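Phenol hydroxylase component phL (Pseudomonas stutzeri, PDB 3U52) probably serves as the non-catalytic, all-helical subunit of a bacterial multicomponent phenol hydroxylase, helping to build the oxygenase assembly that hydroxylates phenols. Local coordinates at residues 290-298 and 307-317; 64-73 and 270-281. One frame throughout, in Å; residues are numbered along the deposited sequence.

Contact 1. Residues 290-298 and 307-317; sequences EPQAYEALK and IDGLNEARAEL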
loop_
_atom_site.group_PDB
_atom_site.type_symbol
_atom_site.label_atom_id
_atom_site.label_comp_id
_atom_site.label_asym_id
_atom_site.label_seq_id
_atom_site.Cartn_x
_atom_site.Cartn_y
_atom_site.Cartn_z
ATOM N N GLU D 290 -20.802 -18.616 -38.803
ATOM C CA GLU D 290 -21.269 -17.226 -38.910
ATOM C C GLU D 290 -22.762 -17.068 -39.319
ATOM O O GLU D 290 -23.477 -16.248 -38.732
ATOM C CB GLU D 290 -20.307 -16.353 -39.737
ATOM C CG GLU D 290 -20.697 -14.882 -39.808
ATOM C CD GLU D 290 -21.680 -14.563 -40.963
ATOM O OE1 GLU D 290 -22.182 -15.521 -41.595
ATOM O OE2 GLU D 290 -21.943 -13.362 -41.254
ATOM N N PRO D 291 -23.247 -17.853 -40.320
ATOM C CA PRO D 291 -24.661 -17.777 -40.687
ATOM C C PRO D 291 -25.580 -18.327 -39.602
ATOM O O PRO D 291 -26.738 -17.984 -39.568
ATOM C CB PRO D 291 -24.745 -18.669 -41.951
ATOM C CG PRO D 291 -23.345 -18.799 -42.450
ATOM C CD PRO D 291 -22.500 -18.770 -41.209
ATOM N N GLN D 292 -25.089 -19.197 -38.730
ATOM C CA GLN D 292 -25.911 -19.641 -37.599
ATOM C C GLN D 292 -26.083 -18.536 -36.558
ATOM O O GLN D 292 -27.137 -18.410 -35.960
ATOM C CB GLN D 292 -25.291 -20.855 -36.953
ATOM C CG GLN D 292 -25.331 -22.060 -37.869
ATOM C CD GLN D 292 -24.785 -23.253 -37.203
ATOM O OE1 GLN D 292 -25.350 -23.734 -36.214
ATOM N NE2 GLN D 292 -23.670 -23.761 -37.722
ATOM N N ALA D 293 -25.023 -17.737 -36.377
ATOM C CA ALA D 293 -25.022 -16.552 -35.523
ATOM C C ALA D 293 -25.999 -15.503 -36.039
ATOM O O ALA D 293 -26.796 -14.937 -35.276
ATOM C CB ALA D 293 -23.598 -15.975 -35.409
ATOM N N TYR D 294 -25.966 -15.268 -37.342
ATOM C CA TYR D 294 -26.906 -14.349 -37.992
ATOM C C TYR D 294 -28.344 -14.827 -37.889
ATOM O O TYR D 294 -29.257 -14.064 -37.531
ATOM C CB TYR D 294 -26.518 -14.242 -39.469
ATOM C CG TYR D 294 -27.484 -13.437 -40.292
ATOM C CD1 TYR D 294 -27.375 -12.051 -40.351
ATOM C CD2 TYR D 294 -28.519 -14.071 -41.012
ATOM C CE1 TYR D 294 -28.260 -11.290 -41.135
ATOM C CE2 TYR D 294 -29.425 -13.324 -41.789
ATOM C CZ TYR D 294 -29.275 -11.943 -41.858
ATOM O OH TYR D 294 -30.132 -11.204 -42.625
ATOM N N GLU D 295 -28.549 -16.102 -38.182
ATOM C CA GLU D 295 -29.889 -16.660 -38.115
ATOM C C GLU D 295 -30.445 -16.708 -36.681
ATOM O O GLU D 295 -31.669 -16.604 -36.474
ATOM C CB GLU D 295 -29.942 -18.025 -38.842
ATOM C CG GLU D 295 -30.048 -19.266 -37.947
ATOM C CD GLU D 295 -30.497 -20.529 -38.707
ATOM O OE1 GLU D 295 -31.583 -21.057 -38.343
ATOM O OE2 GLU D 295 -29.771 -20.983 -39.656
ATOM N N ALA D 296 -29.561 -16.832 -35.681
ATOM C CA ALA D 296 -29.992 -16.803 -34.269
ATOM C C ALA D 296 -30.401 -15.398 -33.794
ATOM O O ALA D 296 -31.255 -15.249 -32.926
ATOM C CB ALA D 296 -28.920 -17.386 -33.376
ATOM N N LEU D 297 -29.758 -14.376 -34.345
ATOM C CA LEU D 297 -30.071 -12.994 -34.049
ATOM C C LEU D 297 -31.250 -12.455 -34.845
ATOM O O LEU D 297 -31.839 -11.476 -34.455
ATOM C CB LEU D 297 -28.845 -12.131 -34.314
ATOM C CG LEU D 297 -27.709 -12.436 -33.331
ATOM C CD1 LEU D 297 -26.450 -11.855 -33.825
ATOM C CD2 LEU D 297 -28.058 -11.952 -31.855
ATOM N N LYS D 298 -31.577 -13.089 -35.970
ATOM C CA LYS D 298 -32.622 -12.568 -36.874
ATOM C C LYS D 298 -34.004 -12.349 -36.191
ATOM O O LYS D 298 -34.572 -11.258 -36.293
ATOM C CB LYS D 298 -32.695 -13.460 -38.142
ATOM C CG LYS D 298 -33.626 -13.045 -39.291
ATOM C CD LYS D 298 -33.038 -13.662 -40.622
ATOM C CE LYS D 298 -34.041 -14.502 -41.404
ATOM N NZ LYS D 298 -35.185 -13.661 -41.935
ATOM N N ILE D 307 -34.621 -5.918 -39.515
ATOM C CA ILE D 307 -33.539 -6.734 -40.083
ATOM C C ILE D 307 -32.317 -5.931 -40.592
ATOM O O ILE D 307 -31.207 -6.451 -40.646
ATOM C CB ILE D 307 -34.068 -7.700 -41.194
ATOM C CG1 ILE D 307 -33.018 -8.752 -41.581
ATOM C CG2 ILE D 307 -34.551 -6.914 -42.420
ATOM C CD1 ILE D 307 -32.899 -9.924 -40.586
ATOM N N ASP D 308 -32.526 -4.678 -40.969
ATOM C CA ASP D 308 -31.443 -3.817 -41.454
ATOM C C ASP D 308 -30.402 -3.510 -40.385
ATOM O O ASP D 308 -29.238 -3.311 -40.707
ATOM C CB ASP D 308 -32.018 -2.517 -41.996
ATOM C CG ASP D 308 -33.085 -2.763 -43.068
ATOM O OD1 ASP D 308 -32.711 -3.156 -44.213
ATOM O OD2 ASP D 308 -34.296 -2.589 -42.746
ATOM N N GLY D 309 -30.845 -3.463 -39.124
ATOM C CA GLY D 309 -29.966 -3.325 -37.981
ATOM C C GLY D 309 -29.027 -4.516 -37.883
ATOM O O GLY D 309 -27.825 -4.336 -37.699
ATOM N N LEU D 310 -29.575 -5.734 -38.032
ATOM C CA LEU D 310 -28.749 -6.963 -38.093
ATOM C C LEU D 310 -27.832 -7.029 -39.333
ATOM O O LEU D 310 -26.684 -7.492 -39.251
ATOM C CB LEU D 310 -29.589 -8.252 -37.953
ATOM C CG LEU D 310 -28.765 -9.555 -37.908
ATOM C CD1 LEU D 310 -27.625 -9.563 -36.838
ATOM C CD2 LEU D 310 -29.658 -10.772 -37.728
ATOM N N ASN D 311 -28.323 -6.554 -40.477
ATOM C CA ASN D 311 -27.505 -6.597 -41.697
ATOM C C ASN D 311 -26.307 -5.700 -41.582
ATOM O O ASN D 311 -25.229 -6.051 -42.042
ATOM C CB ASN D 311 -28.347 -6.299 -42.937
ATOM C CG ASN D 311 -29.354 -7.415 -43.224
ATOM O OD1 ASN D 311 -29.137 -8.588 -42.852
ATOM N ND2 ASN D 311 -30.473 -7.062 -43.846
ATOM N N GLU D 312 -26.482 -4.559 -40.930
ATOM C CA GLU D 312 -25.349 -3.658 -40.653
ATOM C C GLU D 312 -24.336 -4.237 -39.657
ATOM O O GLU D 312 -23.150 -3.962 -39.755
ATOM C CB GLU D 312 -25.842 -2.330 -40.110
ATOM C CG GLU D 312 -26.706 -1.550 -41.070
ATOM C CD GLU D 312 -27.195 -0.272 -40.440
ATOM O OE1 GLU D 312 -27.419 -0.302 -39.214
ATOM O OE2 GLU D 312 -27.329 0.760 -41.154
ATOM N N ALA D 313 -24.817 -5.014 -38.686
ATOM C CA ALA D 313 -23.924 -5.611 -37.695
ATOM C C ALA D 313 -23.117 -6.699 -38.379
ATOM O O ALA D 313 -21.912 -6.853 -38.108
ATOM C CB ALA D 313 -24.698 -6.147 -36.482
ATOM N N ARG D 314 -23.761 -7.414 -39.312
ATOM C CA ARG D 314 -23.081 -8.437 -40.089
ATOM C C ARG D 314 -22.013 -7.829 -40.979
ATOM O O ARG D 314 -20.936 -8.408 -41.170
ATOM C CB ARG D 314 -24.086 -9.248 -40.915
ATOM C CG ARG D 314 -23.513 -10.502 -41.473
ATOM C CD ARG D 314 -24.499 -11.183 -42.358
ATOM N NE ARG D 314 -24.192 -12.607 -42.449
ATOM C CZ ARG D 314 -25.007 -13.500 -42.993
ATOM N NH1 ARG D 314 -26.166 -13.095 -43.508
ATOM N NH2 ARG D 314 -24.657 -14.784 -43.033
ATOM N N ALA D 315 -22.319 -6.651 -41.521
ATOM C CA ALA D 315 -21.394 -5.968 -42.415
ATOM C C ALA D 315 -20.201 -5.494 -41.599
ATOM O O ALA D 315 -19.071 -5.595 -42.046
ATOM C CB ALA D 315 -22.078 -4.767 -43.097
ATOM N N GLU D 316 -20.465 -4.956 -40.410
ATOM C CA GLU D 316 -19.389 -4.549 -39.489
ATOM C C GLU D 316 -18.456 -5.722 -39.089
ATOM O O GLU D 316 -17.232 -5.604 -39.191
ATOM C CB GLU D 316 -19.967 -3.806 -38.283
ATOM C CG GLU D 316 -20.707 -2.492 -38.671
ATOM C CD GLU D 316 -21.590 -1.912 -37.531
ATOM O OE1 GLU D 316 -22.432 -1.002 -37.791
ATOM O OE2 GLU D 316 -21.434 -2.366 -36.372
ATOM N N LEU D 317 -19.025 -6.870 -38.711
ATOM C CA LEU D 317 -18.219 -8.090 -38.502
ATOM C C LEU D 317 -17.417 -8.520 -39.745
ATOM O O LEU D 317 -16.262 -8.935 -39.646
ATOM C CB LEU D 317 -19.088 -9.258 -38.007
ATOM C CG LEU D 317 -18.360 -10.592 -37.774
ATOM C CD1 LEU D 317 -17.326 -10.405 -36.661
ATOM C CD2 LEU D 317 -19.342 -11.748 -37.450
#
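Y294 and R314 lie flat against each other at the middle of this helix pair. The guanidinium covers one face of the phenol ring, the planes 18° apart and CZ of R314 4.0 Å from the centroid of the Y294 ring, a cation-pi stack. L310 takes the opposite face, where its CD2 makes a CH-pi contact 4.1 Å from the same centroid, so the ring is sandwiched between a cation and a methyl group. At the ring's edge the Y294 hydroxyl donates to N311 OD1, with OH to OD1 2.8 Å; the donor lies in the carbonyl plane, and ring and amide are nearly coplanar. Y294 is thereby a knob in a hole made by I307, L310, N311 and R314.

E290, one turn before Y294, fixes the guanidinium from its edge. R314 grips its carboxylate side-on, NE to OE2 of E290 at 2.7 Å and NH2 to OE1 of E290 at 3.0 Å, both bonds almost straight and both on the syn side. The R314 chain runs extended from CG to NE, whereas E290 turns about its CB-CG bond (chi2 -87°) to bring its carboxylate to that edge. The pairing probably keeps both groups charged. Farther along, L297 CB packs on L310 CD2 at 3.8 Å, and I307 CD1 presses tightly on K298 CG at 3.5 Å, while the ammonium of K298 pairs with E302.

The two segments are nearly antiparallel, at 156° with their axes 10.5 Å apart, as suits a helical hairpin: helix 276-302 turns back through a short connection into helix 307-322. On the buried side M225 of helix 211-240 touches E290, A293, L297 and L317, and helix 196-205 meets A296 and L297 through L201 and M198.

Contact 2. Residues 64-73 and 270-281; sequences AIRMEDWCAV and AVAGESETNREL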
loop_
_atom_site.group_PDB
_atom_site.type_symbol
_atom_site.label_atom_id
_atom_site.label_comp_id
_atom_site.label_asym_id
_atom_site.label_seq_id
_atom_site.Cartn_x
_atom_site.Cartn_y
_atom_site.Cartn_z
ATOM N N ALA D 64 -7.061 -27.896 -33.395
ATOM C CA ALA D 64 -6.460 -28.204 -34.712
ATOM C C ALA D 64 -5.559 -27.063 -35.205
ATOM O O ALA D 64 -4.667 -27.277 -36.034
ATOM C CB ALA D 64 -7.542 -28.555 -35.745
ATOM N N ILE D 65 -5.803 -25.851 -34.708
ATOM C CA ILE D 65 -4.934 -24.714 -34.971
ATOM C C ILE D 65 -3.524 -25.025 -34.506
ATOM O O ILE D 65 -3.341 -25.688 -33.502
ATOM C CB ILE D 65 -5.451 -23.449 -34.268
ATOM C CG1 ILE D 65 -6.801 -23.007 -34.863
ATOM C CG2 ILE D 65 -4.449 -22.326 -34.388
ATOM C CD1 ILE D 65 -6.718 -22.453 -36.302
ATOM N N ARG D 66 -2.529 -24.570 -35.257
ATOM C CA ARG D 66 -1.120 -24.799 -34.928
ATOM C C ARG D 66 -0.362 -23.484 -34.844
ATOM O O ARG D 66 -0.566 -22.594 -35.664
ATOM C CB ARG D 66 -0.439 -25.717 -35.981
ATOM C CG ARG D 66 -0.967 -27.156 -36.015
ATOM C CD ARG D 66 -0.633 -27.926 -34.731
ATOM N NE ARG D 66 -1.771 -28.765 -34.309
ATOM C CZ ARG D 66 -1.712 -30.081 -34.253
ATOM N NH1 ARG D 66 -0.570 -30.676 -34.562
ATOM N NH2 ARG D 66 -2.755 -30.795 -33.873
ATOM N N MET D 67 0.481 -23.366 -33.823
ATOM C CA MET D 67 1.354 -22.206 -33.610
ATOM C C MET D 67 2.732 -22.658 -33.222
ATOM O O MET D 67 2.891 -23.484 -32.302
ATOM C CB MET D 67 0.857 -21.328 -32.481
ATOM C CG MET D 67 -0.542 -20.820 -32.703
ATOM S SD MET D 67 -0.702 -19.493 -33.899
ATOM C CE MET D 67 -0.057 -18.095 -32.941
ATOM N N GLU D 68 3.731 -22.058 -33.865
ATOM C CA GLU D 68 5.110 -22.254 -33.461
ATOM C C GLU D 68 5.221 -21.906 -31.978
ATOM O O GLU D 68 5.876 -22.614 -31.213
ATOM C CB GLU D 68 6.070 -21.396 -34.296
ATOM C CG GLU D 68 7.567 -21.698 -34.012
ATOM C CD GLU D 68 8.428 -20.415 -33.866
ATOM O OE1 GLU D 68 9.221 -20.111 -34.797
ATOM O OE2 GLU D 68 8.311 -19.711 -32.818
ATOM N N ASP D 69 4.530 -20.849 -31.558
ATOM C CA ASP D 69 4.665 -20.357 -30.179
ATOM C C ASP D 69 3.356 -19.717 -29.700
ATOM O O ASP D 69 3.045 -18.632 -30.128
ATOM C CB ASP D 69 5.822 -19.352 -30.155
ATOM C CG ASP D 69 6.175 -18.892 -28.766
ATOM O OD1 ASP D 69 5.484 -19.285 -27.800
ATOM O OD2 ASP D 69 7.160 -18.111 -28.649
ATOM N N TRP D 70 2.587 -20.377 -28.828
ATOM C CA TRP D 70 1.289 -19.800 -28.397
ATOM C C TRP D 70 1.378 -18.459 -27.619
ATOM O O TRP D 70 0.402 -17.705 -27.555
ATOM C CB TRP D 70 0.451 -20.811 -27.617
ATOM C CG TRP D 70 -0.444 -21.647 -28.476
ATOM C CD1 TRP D 70 -0.296 -22.986 -28.763
ATOM C CD2 TRP D 70 -1.636 -21.215 -29.168
ATOM N NE1 TRP D 70 -1.323 -23.404 -29.591
ATOM C CE2 TRP D 70 -2.154 -22.346 -29.854
ATOM C CE3 TRP D 70 -2.296 -19.977 -29.295
ATOM C CZ2 TRP D 70 -3.310 -22.280 -30.650
ATOM C CZ3 TRP D 70 -3.453 -19.909 -30.068
ATOM C CH2 TRP D 70 -3.943 -21.066 -30.753
ATOM N N CYS D 71 2.531 -18.197 -26.991
ATOM C CA CYS D 71 2.865 -16.859 -26.436
ATOM C C CYS D 71 3.040 -15.732 -27.459
ATOM O O CYS D 71 3.220 -14.584 -27.062
ATOM C CB CYS D 71 4.127 -16.919 -25.597
ATOM S SG CYS D 71 3.912 -18.020 -24.261
ATOM N N ALA D 72 3.009 -16.044 -28.758
ATOM C CA ALA D 72 2.784 -15.015 -29.768
ATOM C C ALA D 72 1.450 -14.290 -29.504
ATOM O O ALA D 72 1.283 -13.114 -29.869
ATOM C CB ALA D 72 2.744 -15.629 -31.169
ATOM N N VAL D 73 0.482 -14.987 -28.923
ATOM C CA VAL D 73 -0.789 -14.343 -28.601
ATOM C C VAL D 73 -0.620 -13.691 -27.238
ATOM O O VAL D 73 -0.415 -14.387 -26.241
ATOM C CB VAL D 73 -1.976 -15.332 -28.614
ATOM C CG1 VAL D 73 -3.210 -14.697 -28.000
ATOM C CG2 VAL D 73 -2.274 -15.813 -30.044
ATOM N N ALA D 270 -2.755 -12.822 -34.765
ATOM C CA ALA D 270 -1.591 -13.690 -34.575
ATOM C C ALA D 270 -1.855 -15.106 -35.065
ATOM O O ALA D 270 -0.965 -15.724 -35.650
ATOM C CB ALA D 270 -1.145 -13.681 -33.107
ATOM N N VAL D 271 -3.079 -15.611 -34.843
ATOM C CA VAL D 271 -3.447 -16.982 -35.275
ATOM C C VAL D 271 -3.638 -17.071 -36.823
ATOM O O VAL D 271 -3.080 -17.949 -37.478
ATOM C CB VAL D 271 -4.682 -17.490 -34.487
ATOM C CG1 VAL D 271 -5.069 -18.879 -34.908
ATOM C CG2 VAL D 271 -4.362 -17.531 -32.999
ATOM N N ALA D 272 -4.406 -16.144 -37.388
ATOM C CA ALA D 272 -4.532 -16.020 -38.839
ATOM C C ALA D 272 -3.197 -15.708 -39.585
ATOM O O ALA D 272 -2.894 -16.316 -40.601
ATOM C CB ALA D 272 -5.601 -15.004 -39.184
ATOM N N GLY D 273 -2.406 -14.782 -39.078
ATOM C CA GLY D 273 -1.099 -14.470 -39.659
ATOM C C GLY D 273 -0.053 -15.553 -39.550
ATOM O O GLY D 273 0.955 -15.513 -40.244
ATOM N N GLU D 274 -0.270 -16.539 -38.688
ATOM C CA GLU D 274 0.715 -17.592 -38.516
ATOM C C GLU D 274 0.925 -18.417 -39.830
ATOM O O GLU D 274 2.051 -18.626 -40.252
ATOM C CB GLU D 274 0.329 -18.503 -37.360
ATOM C CG GLU D 274 1.277 -19.714 -37.142
ATOM C CD GLU D 274 2.432 -19.424 -36.186
ATOM O OE1 GLU D 274 2.580 -18.263 -35.741
ATOM O OE2 GLU D 274 3.180 -20.374 -35.857
ATOM N N SER D 275 -0.151 -18.872 -40.460
ATOM C CA SER D 275 -0.041 -19.783 -41.606
ATOM C C SER D 275 -1.307 -19.772 -42.460
ATOM O O SER D 275 -2.418 -19.529 -41.965
ATOM C CB SER D 275 0.211 -21.213 -41.121
ATOM O OG SER D 275 -0.835 -21.626 -40.233
ATOM N N GLU D 276 -1.160 -20.067 -43.754
ATOM C CA GLU D 276 -2.336 -20.221 -44.600
ATOM C C GLU D 276 -3.216 -21.406 -44.115
ATOM O O GLU D 276 -4.424 -21.386 -44.256
ATOM C CB GLU D 276 -1.872 -20.401 -46.052
ATOM C CG GLU D 276 -2.901 -20.298 -47.172
ATOM C CD GLU D 276 -2.186 -20.249 -48.556
ATOM O OE1 GLU D 276 -2.361 -21.183 -49.384
ATOM O OE2 GLU D 276 -1.408 -19.285 -48.806
ATOM N N THR D 277 -2.612 -22.430 -43.533
ATOM C CA THR D 277 -3.383 -23.559 -43.015
ATOM C C THR D 277 -4.341 -23.138 -41.880
ATOM O O THR D 277 -5.511 -23.544 -41.848
ATOM C CB THR D 277 -2.488 -24.616 -42.433
ATOM O OG1 THR D 277 -1.148 -24.400 -42.850
ATOM C CG2 THR D 277 -2.933 -25.945 -42.895
ATOM N N ASN D 278 -3.827 -22.343 -40.939
ATOM C CA ASN D 278 -4.627 -21.826 -39.829
ATOM C C ASN D 278 -5.768 -21.064 -40.440
ATOM O O ASN D 278 -6.906 -21.323 -40.144
ATOM C CB ASN D 278 -3.805 -20.891 -38.960
ATOM C CG ASN D 278 -3.063 -21.607 -37.858
ATOM O OD1 ASN D 278 -3.102 -22.848 -37.727
ATOM N ND2 ASN D 278 -2.392 -20.818 -37.016
ATOM N N ARG D 279 -5.433 -20.144 -41.333
ATOM C CA ARG D 279 -6.408 -19.347 -42.073
ATOM C C ARG D 279 -7.468 -20.174 -42.839
ATOM O O ARG D 279 -8.674 -19.902 -42.743
ATOM C CB ARG D 279 -5.621 -18.459 -43.020
ATOM C CG ARG D 279 -6.126 -17.068 -43.121
ATOM C CD ARG D 279 -4.976 -16.078 -43.268
ATOM N NE ARG D 279 -4.209 -16.240 -44.500
ATOM C CZ ARG D 279 -2.878 -16.382 -44.562
ATOM N NH1 ARG D 279 -2.115 -16.371 -43.466
ATOM N NH2 ARG D 279 -2.300 -16.509 -45.749
ATOM N N GLU D 280 -7.023 -21.187 -43.589
ATOM C CA GLU D 280 -7.949 -22.178 -44.197
ATOM C C GLU D 280 -8.946 -22.752 -43.177
ATOM O O GLU D 280 -10.148 -22.786 -43.422
ATOM C CB GLU D 280 -7.182 -23.369 -44.830
ATOM C CG GLU D 280 -6.474 -23.118 -46.205
ATOM C CD GLU D 280 -5.341 -24.150 -46.489
ATOM O OE1 GLU D 280 -5.478 -25.349 -46.114
ATOM O OE2 GLU D 280 -4.296 -23.754 -47.074
ATOM N N LEU D 281 -8.412 -23.234 -42.049
ATOM C CA LEU D 281 -9.208 -23.803 -40.968
ATOM C C LEU D 281 -10.200 -22.774 -40.402
ATOM O O LEU D 281 -11.379 -23.067 -40.208
ATOM C CB LEU D 281 -8.281 -24.295 -39.865
ATOM C CG LEU D 281 -8.487 -25.662 -39.214
ATOM C CD1 LEU D 281 -7.823 -25.658 -37.832
ATOM C CD2 LEU D 281 -9.958 -26.093 -39.133
HETATM O O HOH W 1 4.010 -18.689 -33.072
#
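I65 and R66 run in extended backbone past N278, the CA atoms of I65 and N278 5.7 Å apart, and the loop then passes E274 and closes in a short 3-10 turn, 70-72, beside A270. On the other segment, S275 stands between two helices, and its hydroxyl N-caps helix 276-302 by accepting from N278 N.

The N278 amide pairs with both backbone polar atoms of R66: OD1 accepts from R66 N at 3.1 Å, nearly straight at 175°, and ND2 gives to R66 O at 2.9 Å. A further bond from ND2 to V271 O, 3.0 Å, ties the same amide back to the preceding helix, so one side chain pins the loop at the helix-helix junction of this all-helical hydroxylase subunit. E274 holds the next part of the loop. Its chain bends at chi2 (90°), and OE2 takes E68 N at 2.7 Å from above the carboxylate plane, while OE1 reaches D69 N through a water.

Apolar side chains complete the contact. V271 CG1 meets I65 CG2 at 3.5 Å, and its CG2 touches W70 CZ3 and V73 CG2; L281 CD1 touches A64 CB at 3.6 Å. M67 curls its sulfur against E274 CB, and F212 of helix 211-240 backs I65, W70 and V271.

How the contacts relate
Helix 276-302 belongs to both contacts: its first turns carry part of contact 2, and its later turns carry one side of contact 1. The centres lie 27 Å apart, and the nearest atoms are about 11 Å from each other, so the two do not touch. Along the chain they come in series, contact 2 closing at 281 before contact 1 opens at 290. They differ in reach: contact 2 brings together segments 197 residues apart, binding an early loop to the late helices, whereas contact 1 is a local pairing of consecutive helices. Helix 211-240 borders both: F212 packs on the loop and helix 251-274 at contact 2, M225 on helices 276-302 and 307-322 at contact 1.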